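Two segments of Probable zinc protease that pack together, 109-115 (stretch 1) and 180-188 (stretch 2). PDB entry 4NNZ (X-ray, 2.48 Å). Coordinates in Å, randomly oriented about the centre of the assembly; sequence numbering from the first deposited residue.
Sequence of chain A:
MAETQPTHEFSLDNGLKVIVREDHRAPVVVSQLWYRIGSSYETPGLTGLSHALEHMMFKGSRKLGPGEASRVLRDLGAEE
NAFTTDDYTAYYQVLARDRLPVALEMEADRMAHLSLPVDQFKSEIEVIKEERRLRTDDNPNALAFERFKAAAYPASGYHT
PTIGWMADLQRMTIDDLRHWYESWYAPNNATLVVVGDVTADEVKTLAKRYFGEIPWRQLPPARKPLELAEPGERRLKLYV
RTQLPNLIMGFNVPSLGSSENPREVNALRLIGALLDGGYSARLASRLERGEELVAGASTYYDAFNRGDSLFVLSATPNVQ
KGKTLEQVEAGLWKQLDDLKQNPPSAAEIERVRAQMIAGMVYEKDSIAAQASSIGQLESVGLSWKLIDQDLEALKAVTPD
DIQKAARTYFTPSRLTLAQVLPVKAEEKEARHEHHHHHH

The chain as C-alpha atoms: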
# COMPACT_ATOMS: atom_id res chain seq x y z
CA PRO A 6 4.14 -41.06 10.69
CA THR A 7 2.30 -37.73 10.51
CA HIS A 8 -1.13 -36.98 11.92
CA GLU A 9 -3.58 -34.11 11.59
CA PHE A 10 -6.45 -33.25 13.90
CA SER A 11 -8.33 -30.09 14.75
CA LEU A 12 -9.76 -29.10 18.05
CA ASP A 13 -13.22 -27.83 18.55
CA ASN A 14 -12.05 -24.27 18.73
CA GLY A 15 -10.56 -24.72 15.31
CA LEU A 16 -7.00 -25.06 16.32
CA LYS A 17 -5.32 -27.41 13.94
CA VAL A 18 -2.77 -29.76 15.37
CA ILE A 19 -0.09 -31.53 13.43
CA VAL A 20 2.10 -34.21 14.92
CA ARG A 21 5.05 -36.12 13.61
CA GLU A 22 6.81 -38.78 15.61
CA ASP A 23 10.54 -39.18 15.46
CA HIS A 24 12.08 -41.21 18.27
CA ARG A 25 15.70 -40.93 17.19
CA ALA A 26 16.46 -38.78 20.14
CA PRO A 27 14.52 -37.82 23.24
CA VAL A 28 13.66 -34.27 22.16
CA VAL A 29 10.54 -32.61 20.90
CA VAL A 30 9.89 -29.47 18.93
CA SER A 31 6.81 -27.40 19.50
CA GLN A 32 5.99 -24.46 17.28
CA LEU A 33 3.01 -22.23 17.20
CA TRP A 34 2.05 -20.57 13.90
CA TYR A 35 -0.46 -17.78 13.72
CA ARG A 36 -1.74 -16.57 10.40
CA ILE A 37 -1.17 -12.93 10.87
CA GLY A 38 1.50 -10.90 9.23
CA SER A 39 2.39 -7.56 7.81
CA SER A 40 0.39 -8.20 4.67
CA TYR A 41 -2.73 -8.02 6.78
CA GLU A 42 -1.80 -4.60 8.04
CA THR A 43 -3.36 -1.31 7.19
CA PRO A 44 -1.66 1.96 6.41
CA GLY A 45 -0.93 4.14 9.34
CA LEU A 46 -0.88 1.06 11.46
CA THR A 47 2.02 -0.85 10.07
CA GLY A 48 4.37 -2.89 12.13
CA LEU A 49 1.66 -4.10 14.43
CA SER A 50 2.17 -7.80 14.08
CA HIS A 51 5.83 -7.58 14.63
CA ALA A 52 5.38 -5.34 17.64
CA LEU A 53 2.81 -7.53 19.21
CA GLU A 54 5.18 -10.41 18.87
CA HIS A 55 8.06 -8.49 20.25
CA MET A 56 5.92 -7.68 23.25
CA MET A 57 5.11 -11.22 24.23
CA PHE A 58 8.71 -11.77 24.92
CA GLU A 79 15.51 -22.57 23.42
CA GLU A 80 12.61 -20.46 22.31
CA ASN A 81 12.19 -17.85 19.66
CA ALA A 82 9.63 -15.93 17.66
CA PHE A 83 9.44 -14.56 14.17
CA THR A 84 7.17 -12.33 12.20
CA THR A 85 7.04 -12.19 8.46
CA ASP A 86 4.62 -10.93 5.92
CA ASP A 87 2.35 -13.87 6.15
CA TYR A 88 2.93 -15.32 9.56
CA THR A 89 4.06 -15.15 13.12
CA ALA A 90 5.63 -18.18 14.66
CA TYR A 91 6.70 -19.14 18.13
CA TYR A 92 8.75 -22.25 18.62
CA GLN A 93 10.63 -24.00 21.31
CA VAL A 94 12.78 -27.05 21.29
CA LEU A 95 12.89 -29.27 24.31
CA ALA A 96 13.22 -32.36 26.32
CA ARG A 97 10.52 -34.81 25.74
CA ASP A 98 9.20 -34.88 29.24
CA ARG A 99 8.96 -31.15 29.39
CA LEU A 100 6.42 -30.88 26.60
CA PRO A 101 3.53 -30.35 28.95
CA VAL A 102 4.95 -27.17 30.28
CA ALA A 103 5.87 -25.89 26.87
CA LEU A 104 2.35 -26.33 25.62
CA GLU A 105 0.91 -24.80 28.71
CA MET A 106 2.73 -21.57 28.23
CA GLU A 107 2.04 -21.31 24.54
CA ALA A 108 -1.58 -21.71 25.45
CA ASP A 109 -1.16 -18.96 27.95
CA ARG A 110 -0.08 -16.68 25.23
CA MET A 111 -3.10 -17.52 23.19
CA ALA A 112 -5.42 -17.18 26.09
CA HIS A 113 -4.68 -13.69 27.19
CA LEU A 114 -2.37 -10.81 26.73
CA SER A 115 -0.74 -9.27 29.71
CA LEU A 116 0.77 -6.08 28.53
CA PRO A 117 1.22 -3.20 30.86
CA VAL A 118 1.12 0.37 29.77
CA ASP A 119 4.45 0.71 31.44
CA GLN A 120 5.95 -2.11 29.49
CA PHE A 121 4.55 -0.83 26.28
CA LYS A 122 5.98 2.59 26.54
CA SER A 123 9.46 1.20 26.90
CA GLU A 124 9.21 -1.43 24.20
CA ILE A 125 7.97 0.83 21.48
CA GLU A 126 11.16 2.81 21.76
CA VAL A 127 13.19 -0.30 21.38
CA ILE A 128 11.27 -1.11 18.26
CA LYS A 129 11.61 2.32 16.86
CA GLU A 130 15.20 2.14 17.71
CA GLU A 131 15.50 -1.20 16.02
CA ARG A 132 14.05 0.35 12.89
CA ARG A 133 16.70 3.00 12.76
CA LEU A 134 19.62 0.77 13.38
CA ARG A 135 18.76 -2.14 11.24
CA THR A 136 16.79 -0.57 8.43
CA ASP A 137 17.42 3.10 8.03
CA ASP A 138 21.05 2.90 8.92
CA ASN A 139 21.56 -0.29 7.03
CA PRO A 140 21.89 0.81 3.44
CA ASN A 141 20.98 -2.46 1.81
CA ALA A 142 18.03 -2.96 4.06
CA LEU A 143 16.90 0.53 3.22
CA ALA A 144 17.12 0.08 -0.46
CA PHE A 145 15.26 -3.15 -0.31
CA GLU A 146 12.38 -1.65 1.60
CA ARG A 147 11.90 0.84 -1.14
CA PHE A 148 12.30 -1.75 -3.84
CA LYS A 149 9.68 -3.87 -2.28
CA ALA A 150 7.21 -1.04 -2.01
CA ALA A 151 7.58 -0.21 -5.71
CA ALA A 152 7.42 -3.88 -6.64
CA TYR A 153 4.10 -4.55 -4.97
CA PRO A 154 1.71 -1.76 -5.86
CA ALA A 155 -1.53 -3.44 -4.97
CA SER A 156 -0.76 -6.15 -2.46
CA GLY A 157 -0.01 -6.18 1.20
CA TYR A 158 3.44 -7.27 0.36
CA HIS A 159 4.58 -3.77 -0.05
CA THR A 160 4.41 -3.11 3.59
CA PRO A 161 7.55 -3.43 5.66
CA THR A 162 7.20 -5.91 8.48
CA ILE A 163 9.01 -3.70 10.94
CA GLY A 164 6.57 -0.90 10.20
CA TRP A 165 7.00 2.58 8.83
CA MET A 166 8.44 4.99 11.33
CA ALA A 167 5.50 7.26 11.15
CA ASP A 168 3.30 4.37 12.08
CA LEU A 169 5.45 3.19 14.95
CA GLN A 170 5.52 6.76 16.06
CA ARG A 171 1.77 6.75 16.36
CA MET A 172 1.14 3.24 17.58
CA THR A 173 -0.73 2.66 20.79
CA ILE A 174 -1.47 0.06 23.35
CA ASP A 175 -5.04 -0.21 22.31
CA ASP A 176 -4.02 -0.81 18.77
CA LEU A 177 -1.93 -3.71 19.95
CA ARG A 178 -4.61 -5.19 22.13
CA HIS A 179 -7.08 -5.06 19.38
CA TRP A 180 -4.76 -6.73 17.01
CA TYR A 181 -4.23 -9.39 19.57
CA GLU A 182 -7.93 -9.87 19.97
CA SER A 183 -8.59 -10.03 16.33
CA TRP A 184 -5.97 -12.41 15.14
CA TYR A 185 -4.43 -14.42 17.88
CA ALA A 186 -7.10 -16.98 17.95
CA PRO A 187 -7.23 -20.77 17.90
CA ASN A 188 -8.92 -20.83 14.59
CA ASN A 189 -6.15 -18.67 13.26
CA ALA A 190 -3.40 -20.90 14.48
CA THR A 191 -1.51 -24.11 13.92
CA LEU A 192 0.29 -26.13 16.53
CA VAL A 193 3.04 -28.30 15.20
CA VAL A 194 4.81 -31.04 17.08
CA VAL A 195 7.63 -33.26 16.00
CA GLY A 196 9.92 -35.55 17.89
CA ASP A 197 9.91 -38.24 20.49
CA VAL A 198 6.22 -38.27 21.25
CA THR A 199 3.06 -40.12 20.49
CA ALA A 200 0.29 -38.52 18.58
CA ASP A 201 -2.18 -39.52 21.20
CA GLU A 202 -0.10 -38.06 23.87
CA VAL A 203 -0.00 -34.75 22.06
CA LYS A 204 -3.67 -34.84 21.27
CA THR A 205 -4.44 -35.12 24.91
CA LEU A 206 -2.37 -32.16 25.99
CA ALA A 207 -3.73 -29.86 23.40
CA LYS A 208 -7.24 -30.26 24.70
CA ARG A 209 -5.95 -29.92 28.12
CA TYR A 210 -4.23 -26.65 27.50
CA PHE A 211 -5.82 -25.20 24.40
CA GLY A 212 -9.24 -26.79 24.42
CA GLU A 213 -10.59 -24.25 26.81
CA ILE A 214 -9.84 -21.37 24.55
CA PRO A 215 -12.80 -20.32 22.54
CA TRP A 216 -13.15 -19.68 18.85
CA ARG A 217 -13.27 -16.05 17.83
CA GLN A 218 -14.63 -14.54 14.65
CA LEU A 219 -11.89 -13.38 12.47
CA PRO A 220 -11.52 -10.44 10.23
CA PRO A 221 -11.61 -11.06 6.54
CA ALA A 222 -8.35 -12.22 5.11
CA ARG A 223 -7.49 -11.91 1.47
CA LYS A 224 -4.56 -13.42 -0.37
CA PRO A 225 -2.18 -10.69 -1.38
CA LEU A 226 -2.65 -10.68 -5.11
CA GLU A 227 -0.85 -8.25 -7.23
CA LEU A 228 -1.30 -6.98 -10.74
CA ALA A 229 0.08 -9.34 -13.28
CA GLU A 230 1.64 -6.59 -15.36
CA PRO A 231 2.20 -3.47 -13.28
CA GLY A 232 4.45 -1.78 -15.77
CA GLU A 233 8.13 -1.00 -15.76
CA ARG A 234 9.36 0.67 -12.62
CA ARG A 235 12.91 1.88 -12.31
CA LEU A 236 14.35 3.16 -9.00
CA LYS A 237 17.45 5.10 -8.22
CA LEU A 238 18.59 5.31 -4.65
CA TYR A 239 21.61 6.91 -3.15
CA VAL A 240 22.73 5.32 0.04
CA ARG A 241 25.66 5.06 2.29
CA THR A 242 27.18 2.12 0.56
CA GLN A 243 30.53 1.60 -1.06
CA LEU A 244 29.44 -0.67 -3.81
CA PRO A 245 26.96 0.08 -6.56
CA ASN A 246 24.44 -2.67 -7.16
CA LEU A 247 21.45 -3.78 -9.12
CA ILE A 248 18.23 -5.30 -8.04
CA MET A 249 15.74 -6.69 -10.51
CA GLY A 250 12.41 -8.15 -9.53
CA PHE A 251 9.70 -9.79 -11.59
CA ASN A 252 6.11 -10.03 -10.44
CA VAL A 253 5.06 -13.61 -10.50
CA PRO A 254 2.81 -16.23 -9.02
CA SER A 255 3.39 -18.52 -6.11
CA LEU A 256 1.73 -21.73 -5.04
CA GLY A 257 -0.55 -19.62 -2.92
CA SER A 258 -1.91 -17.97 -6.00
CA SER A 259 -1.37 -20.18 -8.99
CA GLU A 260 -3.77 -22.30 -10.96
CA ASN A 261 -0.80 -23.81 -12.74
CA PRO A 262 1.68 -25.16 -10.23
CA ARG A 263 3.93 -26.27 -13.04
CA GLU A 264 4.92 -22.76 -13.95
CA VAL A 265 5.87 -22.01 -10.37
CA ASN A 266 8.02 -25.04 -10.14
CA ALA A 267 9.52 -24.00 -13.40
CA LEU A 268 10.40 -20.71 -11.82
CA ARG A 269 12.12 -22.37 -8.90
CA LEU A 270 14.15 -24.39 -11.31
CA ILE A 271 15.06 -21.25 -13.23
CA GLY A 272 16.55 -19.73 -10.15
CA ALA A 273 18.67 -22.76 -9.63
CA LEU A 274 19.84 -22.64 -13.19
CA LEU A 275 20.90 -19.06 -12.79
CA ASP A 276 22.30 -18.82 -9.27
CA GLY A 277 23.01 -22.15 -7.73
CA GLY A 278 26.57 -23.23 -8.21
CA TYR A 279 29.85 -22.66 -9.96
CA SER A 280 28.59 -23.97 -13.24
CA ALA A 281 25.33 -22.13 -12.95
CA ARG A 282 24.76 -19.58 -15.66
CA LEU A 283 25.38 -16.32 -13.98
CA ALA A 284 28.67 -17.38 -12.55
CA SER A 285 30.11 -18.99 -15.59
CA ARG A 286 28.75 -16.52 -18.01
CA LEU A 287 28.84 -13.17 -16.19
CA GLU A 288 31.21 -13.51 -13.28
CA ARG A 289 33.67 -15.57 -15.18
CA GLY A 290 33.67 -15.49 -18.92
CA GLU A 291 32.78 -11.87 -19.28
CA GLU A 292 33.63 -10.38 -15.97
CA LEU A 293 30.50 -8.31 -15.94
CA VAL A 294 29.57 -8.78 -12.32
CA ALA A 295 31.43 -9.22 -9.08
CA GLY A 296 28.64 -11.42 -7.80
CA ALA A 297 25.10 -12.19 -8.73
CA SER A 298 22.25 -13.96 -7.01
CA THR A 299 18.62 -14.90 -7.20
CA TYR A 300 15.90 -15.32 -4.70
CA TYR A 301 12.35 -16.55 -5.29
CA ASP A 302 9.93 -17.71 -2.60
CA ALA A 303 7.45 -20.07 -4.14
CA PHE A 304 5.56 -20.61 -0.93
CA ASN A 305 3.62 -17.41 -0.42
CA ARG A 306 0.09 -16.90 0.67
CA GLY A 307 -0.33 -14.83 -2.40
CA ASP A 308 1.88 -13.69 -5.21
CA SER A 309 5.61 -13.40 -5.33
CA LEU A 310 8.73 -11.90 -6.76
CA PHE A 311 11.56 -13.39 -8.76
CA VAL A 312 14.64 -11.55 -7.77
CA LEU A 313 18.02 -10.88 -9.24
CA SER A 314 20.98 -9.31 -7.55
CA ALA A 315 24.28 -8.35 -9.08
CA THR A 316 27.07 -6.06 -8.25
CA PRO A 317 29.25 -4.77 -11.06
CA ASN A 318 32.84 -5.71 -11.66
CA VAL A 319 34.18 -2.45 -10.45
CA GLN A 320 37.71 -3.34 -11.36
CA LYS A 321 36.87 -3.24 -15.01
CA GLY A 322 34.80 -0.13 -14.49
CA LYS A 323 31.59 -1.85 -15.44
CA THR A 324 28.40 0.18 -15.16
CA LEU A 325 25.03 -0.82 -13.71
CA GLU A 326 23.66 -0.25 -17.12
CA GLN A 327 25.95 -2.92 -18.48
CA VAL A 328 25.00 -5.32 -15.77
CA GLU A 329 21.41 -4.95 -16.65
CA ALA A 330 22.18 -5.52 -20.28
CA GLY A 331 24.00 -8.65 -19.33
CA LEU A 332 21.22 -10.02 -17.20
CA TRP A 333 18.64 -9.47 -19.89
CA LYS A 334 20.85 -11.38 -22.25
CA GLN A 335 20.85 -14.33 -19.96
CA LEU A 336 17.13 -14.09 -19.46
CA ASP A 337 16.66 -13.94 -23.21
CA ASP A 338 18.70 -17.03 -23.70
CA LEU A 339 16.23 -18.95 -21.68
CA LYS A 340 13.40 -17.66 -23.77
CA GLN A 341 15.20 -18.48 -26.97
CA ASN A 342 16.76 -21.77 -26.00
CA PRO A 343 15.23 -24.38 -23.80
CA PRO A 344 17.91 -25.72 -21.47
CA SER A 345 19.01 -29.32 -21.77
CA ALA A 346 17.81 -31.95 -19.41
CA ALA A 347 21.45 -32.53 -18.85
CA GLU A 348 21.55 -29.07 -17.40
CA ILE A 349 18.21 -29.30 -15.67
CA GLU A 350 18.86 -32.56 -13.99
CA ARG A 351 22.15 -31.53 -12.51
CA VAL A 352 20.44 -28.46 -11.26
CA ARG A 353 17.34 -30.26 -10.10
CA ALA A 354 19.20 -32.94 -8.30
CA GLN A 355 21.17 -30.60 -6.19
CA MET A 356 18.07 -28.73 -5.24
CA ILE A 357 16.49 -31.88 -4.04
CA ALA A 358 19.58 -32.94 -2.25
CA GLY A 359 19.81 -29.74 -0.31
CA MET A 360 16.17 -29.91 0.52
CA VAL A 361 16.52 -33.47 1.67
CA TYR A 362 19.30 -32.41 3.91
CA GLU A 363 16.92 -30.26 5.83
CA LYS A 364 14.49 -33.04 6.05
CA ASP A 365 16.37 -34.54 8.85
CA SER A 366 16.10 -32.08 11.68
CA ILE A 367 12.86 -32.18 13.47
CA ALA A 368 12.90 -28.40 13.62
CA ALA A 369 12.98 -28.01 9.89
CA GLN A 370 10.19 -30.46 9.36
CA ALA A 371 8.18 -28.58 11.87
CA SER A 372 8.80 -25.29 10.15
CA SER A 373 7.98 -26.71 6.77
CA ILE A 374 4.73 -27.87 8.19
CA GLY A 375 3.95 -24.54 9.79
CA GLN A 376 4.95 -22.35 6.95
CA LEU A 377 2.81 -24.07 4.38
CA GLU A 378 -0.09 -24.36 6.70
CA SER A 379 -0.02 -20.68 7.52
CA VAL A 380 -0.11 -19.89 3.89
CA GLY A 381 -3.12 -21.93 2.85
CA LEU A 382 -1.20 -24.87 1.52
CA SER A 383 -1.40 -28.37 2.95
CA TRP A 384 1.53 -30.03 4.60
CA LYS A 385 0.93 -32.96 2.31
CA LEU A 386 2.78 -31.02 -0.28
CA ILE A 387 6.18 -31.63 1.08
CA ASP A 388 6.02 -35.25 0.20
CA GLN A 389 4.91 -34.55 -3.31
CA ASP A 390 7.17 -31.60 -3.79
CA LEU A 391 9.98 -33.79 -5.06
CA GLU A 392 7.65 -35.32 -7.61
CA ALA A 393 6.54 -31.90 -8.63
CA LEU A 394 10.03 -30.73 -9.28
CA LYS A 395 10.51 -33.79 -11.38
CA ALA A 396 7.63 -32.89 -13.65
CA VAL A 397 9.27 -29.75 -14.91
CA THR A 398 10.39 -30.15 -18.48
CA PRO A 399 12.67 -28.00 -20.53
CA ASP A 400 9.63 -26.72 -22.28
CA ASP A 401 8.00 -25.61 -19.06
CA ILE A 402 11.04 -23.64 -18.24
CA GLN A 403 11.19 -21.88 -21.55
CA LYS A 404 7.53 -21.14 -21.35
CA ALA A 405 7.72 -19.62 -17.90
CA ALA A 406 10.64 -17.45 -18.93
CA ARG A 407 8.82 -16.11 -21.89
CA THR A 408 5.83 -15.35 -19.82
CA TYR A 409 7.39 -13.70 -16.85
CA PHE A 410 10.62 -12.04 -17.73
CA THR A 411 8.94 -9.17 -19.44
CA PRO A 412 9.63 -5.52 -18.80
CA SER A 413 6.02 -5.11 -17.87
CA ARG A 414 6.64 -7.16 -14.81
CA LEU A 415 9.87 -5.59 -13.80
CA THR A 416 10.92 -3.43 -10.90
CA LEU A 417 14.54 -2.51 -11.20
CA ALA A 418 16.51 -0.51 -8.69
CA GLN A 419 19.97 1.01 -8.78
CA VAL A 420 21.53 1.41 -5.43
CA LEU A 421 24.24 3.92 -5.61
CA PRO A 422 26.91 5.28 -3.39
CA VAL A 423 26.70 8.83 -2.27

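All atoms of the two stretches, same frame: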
# COMPACT_ATOMS: atom_id res chain seq x y z
N ASP A 109 -0.98 -20.15 27.15
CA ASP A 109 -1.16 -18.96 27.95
C ASP A 109 -1.13 -17.74 27.08
O ASP A 109 -1.89 -16.83 27.25
CB ASP A 109 -0.04 -18.86 28.93
CG ASP A 109 -0.43 -18.10 30.14
OD1 ASP A 109 -1.42 -18.49 30.75
OD2 ASP A 109 0.25 -17.13 30.49
N ARG A 110 -0.23 -17.76 26.13
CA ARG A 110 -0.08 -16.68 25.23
C ARG A 110 -1.36 -16.50 24.46
O ARG A 110 -1.80 -15.41 24.27
CB ARG A 110 1.01 -17.08 24.26
CG ARG A 110 1.98 -16.00 23.89
CD ARG A 110 2.62 -16.27 22.54
NE ARG A 110 3.64 -17.29 22.66
CZ ARG A 110 4.67 -17.21 23.47
NH1 ARG A 110 4.81 -16.15 24.23
NH2 ARG A 110 5.54 -18.19 23.52
N MET A 111 -1.91 -17.58 23.97
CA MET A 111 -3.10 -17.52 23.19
C MET A 111 -4.27 -17.04 23.99
O MET A 111 -5.11 -16.33 23.51
CB MET A 111 -3.40 -18.88 22.61
CG MET A 111 -4.29 -18.86 21.41
SD MET A 111 -4.30 -20.45 20.67
CE MET A 111 -5.37 -21.28 21.76
N ALA A 112 -4.32 -17.48 25.22
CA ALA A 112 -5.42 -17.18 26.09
C ALA A 112 -5.59 -15.74 26.49
O ALA A 112 -6.71 -15.27 26.61
CB ALA A 112 -5.34 -18.06 27.31
N HIS A 113 -4.52 -15.05 26.80
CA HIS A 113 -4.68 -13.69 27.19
C HIS A 113 -3.41 -12.92 27.06
O HIS A 113 -2.34 -13.47 27.09
CB HIS A 113 -5.18 -13.63 28.61
CG HIS A 113 -4.15 -13.99 29.62
ND1 HIS A 113 -3.46 -13.04 30.33
CD2 HIS A 113 -3.70 -15.18 30.04
CE1 HIS A 113 -2.61 -13.64 31.14
NE2 HIS A 113 -2.74 -14.94 30.98
N LEU A 114 -3.53 -11.62 26.93
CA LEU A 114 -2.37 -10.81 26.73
C LEU A 114 -2.18 -9.95 27.92
O LEU A 114 -2.98 -9.09 28.18
CB LEU A 114 -2.57 -9.91 25.52
CG LEU A 114 -1.44 -8.92 25.28
CD1 LEU A 114 -0.08 -9.57 25.40
CD2 LEU A 114 -1.59 -8.21 23.97
N SER A 115 -1.08 -10.14 28.61
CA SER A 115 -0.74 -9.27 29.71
C SER A 115 0.28 -8.31 29.21
O SER A 115 1.39 -8.68 28.96
CB SER A 115 -0.16 -10.07 30.86
OG SER A 115 -0.69 -9.66 32.11
N TRP A 180 -5.40 -5.85 17.94
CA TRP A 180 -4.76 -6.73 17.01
C TRP A 180 -4.63 -8.08 17.62
O TRP A 180 -4.79 -9.07 16.95
CB TRP A 180 -3.42 -6.15 16.61
CG TRP A 180 -2.85 -6.66 15.36
CD1 TRP A 180 -1.80 -7.46 15.26
CD2 TRP A 180 -3.26 -6.38 14.03
NE1 TRP A 180 -1.53 -7.72 13.98
CE2 TRP A 180 -2.40 -7.06 13.19
CE3 TRP A 180 -4.26 -5.61 13.46
CZ2 TRP A 180 -2.51 -7.02 11.84
CZ3 TRP A 180 -4.37 -5.58 12.15
CH2 TRP A 180 -3.50 -6.27 11.34
N TYR A 181 -4.33 -8.13 18.90
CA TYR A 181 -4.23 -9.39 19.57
C TYR A 181 -5.57 -10.08 19.58
O TYR A 181 -5.67 -11.23 19.28
CB TYR A 181 -3.66 -9.23 20.97
CG TYR A 181 -3.83 -10.44 21.82
CD1 TYR A 181 -5.05 -10.74 22.37
CD2 TYR A 181 -2.80 -11.30 22.07
CE1 TYR A 181 -5.24 -11.85 23.13
CE2 TYR A 181 -2.98 -12.41 22.85
CZ TYR A 181 -4.21 -12.67 23.37
OH TYR A 181 -4.42 -13.76 24.14
N GLU A 182 -6.60 -9.33 19.90
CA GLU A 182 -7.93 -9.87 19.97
C GLU A 182 -8.39 -10.40 18.68
O GLU A 182 -9.08 -11.38 18.64
CB GLU A 182 -8.89 -8.77 20.35
CG GLU A 182 -9.10 -8.60 21.82
CD GLU A 182 -9.70 -7.26 22.16
OE1 GLU A 182 -9.75 -6.39 21.30
OE2 GLU A 182 -10.13 -7.09 23.30
N SER A 183 -8.13 -9.66 17.63
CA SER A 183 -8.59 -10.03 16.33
C SER A 183 -7.99 -11.27 15.76
O SER A 183 -8.66 -12.02 15.14
CB SER A 183 -8.41 -8.88 15.38
OG SER A 183 -8.65 -7.69 16.05
N TRP A 184 -6.69 -11.43 15.91
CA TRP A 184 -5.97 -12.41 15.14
C TRP A 184 -5.34 -13.54 15.87
O TRP A 184 -5.06 -14.55 15.28
CB TRP A 184 -4.90 -11.72 14.33
CG TRP A 184 -5.38 -10.75 13.38
CD1 TRP A 184 -5.22 -9.44 13.45
CD2 TRP A 184 -6.05 -11.01 12.16
NE1 TRP A 184 -5.76 -8.84 12.38
CE2 TRP A 184 -6.28 -9.80 11.56
CE3 TRP A 184 -6.49 -12.15 11.52
CZ2 TRP A 184 -6.91 -9.68 10.38
CZ3 TRP A 184 -7.12 -12.02 10.36
CH2 TRP A 184 -7.33 -10.82 9.80
N TYR A 185 -5.05 -13.37 17.14
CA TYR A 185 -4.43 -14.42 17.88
C TYR A 185 -5.49 -15.33 18.42
O TYR A 185 -5.85 -15.25 19.55
CB TYR A 185 -3.60 -13.84 19.00
CG TYR A 185 -2.19 -13.58 18.62
CD1 TYR A 185 -1.87 -12.74 17.58
CD2 TYR A 185 -1.17 -14.18 19.29
CE1 TYR A 185 -0.57 -12.52 17.22
CE2 TYR A 185 0.12 -13.95 18.93
CZ TYR A 185 0.41 -13.12 17.90
OH TYR A 185 1.69 -12.92 17.58
N ALA A 186 -6.01 -16.16 17.57
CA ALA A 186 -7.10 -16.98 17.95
C ALA A 186 -6.85 -18.39 17.48
O ALA A 186 -6.17 -18.60 16.51
CB ALA A 186 -8.37 -16.45 17.37
N PRO A 187 -7.47 -19.36 18.13
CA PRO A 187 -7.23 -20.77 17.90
C PRO A 187 -7.54 -21.15 16.50
O PRO A 187 -6.87 -21.96 15.94
CB PRO A 187 -8.20 -21.43 18.84
CG PRO A 187 -8.55 -20.40 19.85
CD PRO A 187 -7.86 -19.13 19.52
N ASN A 188 -8.54 -20.53 15.93
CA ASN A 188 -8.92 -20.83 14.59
C ASN A 188 -8.08 -20.07 13.60
O ASN A 188 -8.26 -20.19 12.42
CB ASN A 188 -10.40 -20.61 14.37
CG ASN A 188 -10.88 -19.29 14.90
OD1 ASN A 188 -10.83 -19.04 16.08
ND2 ASN A 188 -11.38 -18.46 14.03

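The most unusual feature of this contact is that a single tyrosine hydroxyl supplies nearly all of its polar chemistry, set into the backbone where a helix comes to an end. Y181 OH lies 2.7 Å from M111 O, 3.1 Å from R110 O and 3.0 Å from H113 N. The two carbonyls compete for one phenolic proton, and the geometry does not settle which receives it. The approach of H113 N has a poor angle for a hydrogen bond; that amide is already spent on the helical bond from H113 N to D109 O, at 3.2 Å.

The site lies where the first helix stops. H113 is the first residue to leave helical phi/psi, and the R110 carbonyl, in the last turn, points toward the hydroxyl, while M111 O, though closer, is approached from the side. A long, rigid side chain with a polar tip suits such a place. Y181 sits on its own helix with its CA-to-CB bond toward the other stretch, and chi1 in the t well carries the ring across the gap. It gives up 106 Å² to the contact, more than any other residue in either stretch.

The ring is used as well as its tip. Beyond the helix end the chain extends, and L114 points its CB toward the tyrosine. L114 CB stands 3.7 Å from the centroid of the Y181 ring and only 10° off the ring normal, a CH-pi contact over one face; the closest side-chain pair, L114 CB to Y181 CE2, is also 3.7 Å. R110 O, by contrast, lies at the ring edge, near its plane. One aromatic residue thus meets backbone oxygen at its polar end and aliphatic carbon on its face.

A second, purely apolar contact lies farther along. M111 starts with its CA-to-CB bond away from the second stretch, but its flexible chain, t at chi1 and chi2 and p at chi3, brings the end back, so that M111 CE reaches 3.8 Å from P187 CG. An unbranched, apolar side chain can make that detour, and the compact proline ring offers it carbon without a side-chain polar group to satisfy. Both residues are buried.

Between these two sites the backbones draw near, with M111 CA and Y185 CA 6.3 Å apart. Y185, where the second helix gives way to loop, is buried and contributes covered surface, while its hydroxyl is hydrogen-bonded elsewhere in the structure. The whole interface buries just 354 Å², both sides summed: a small contact organised around one well-placed tyrosine.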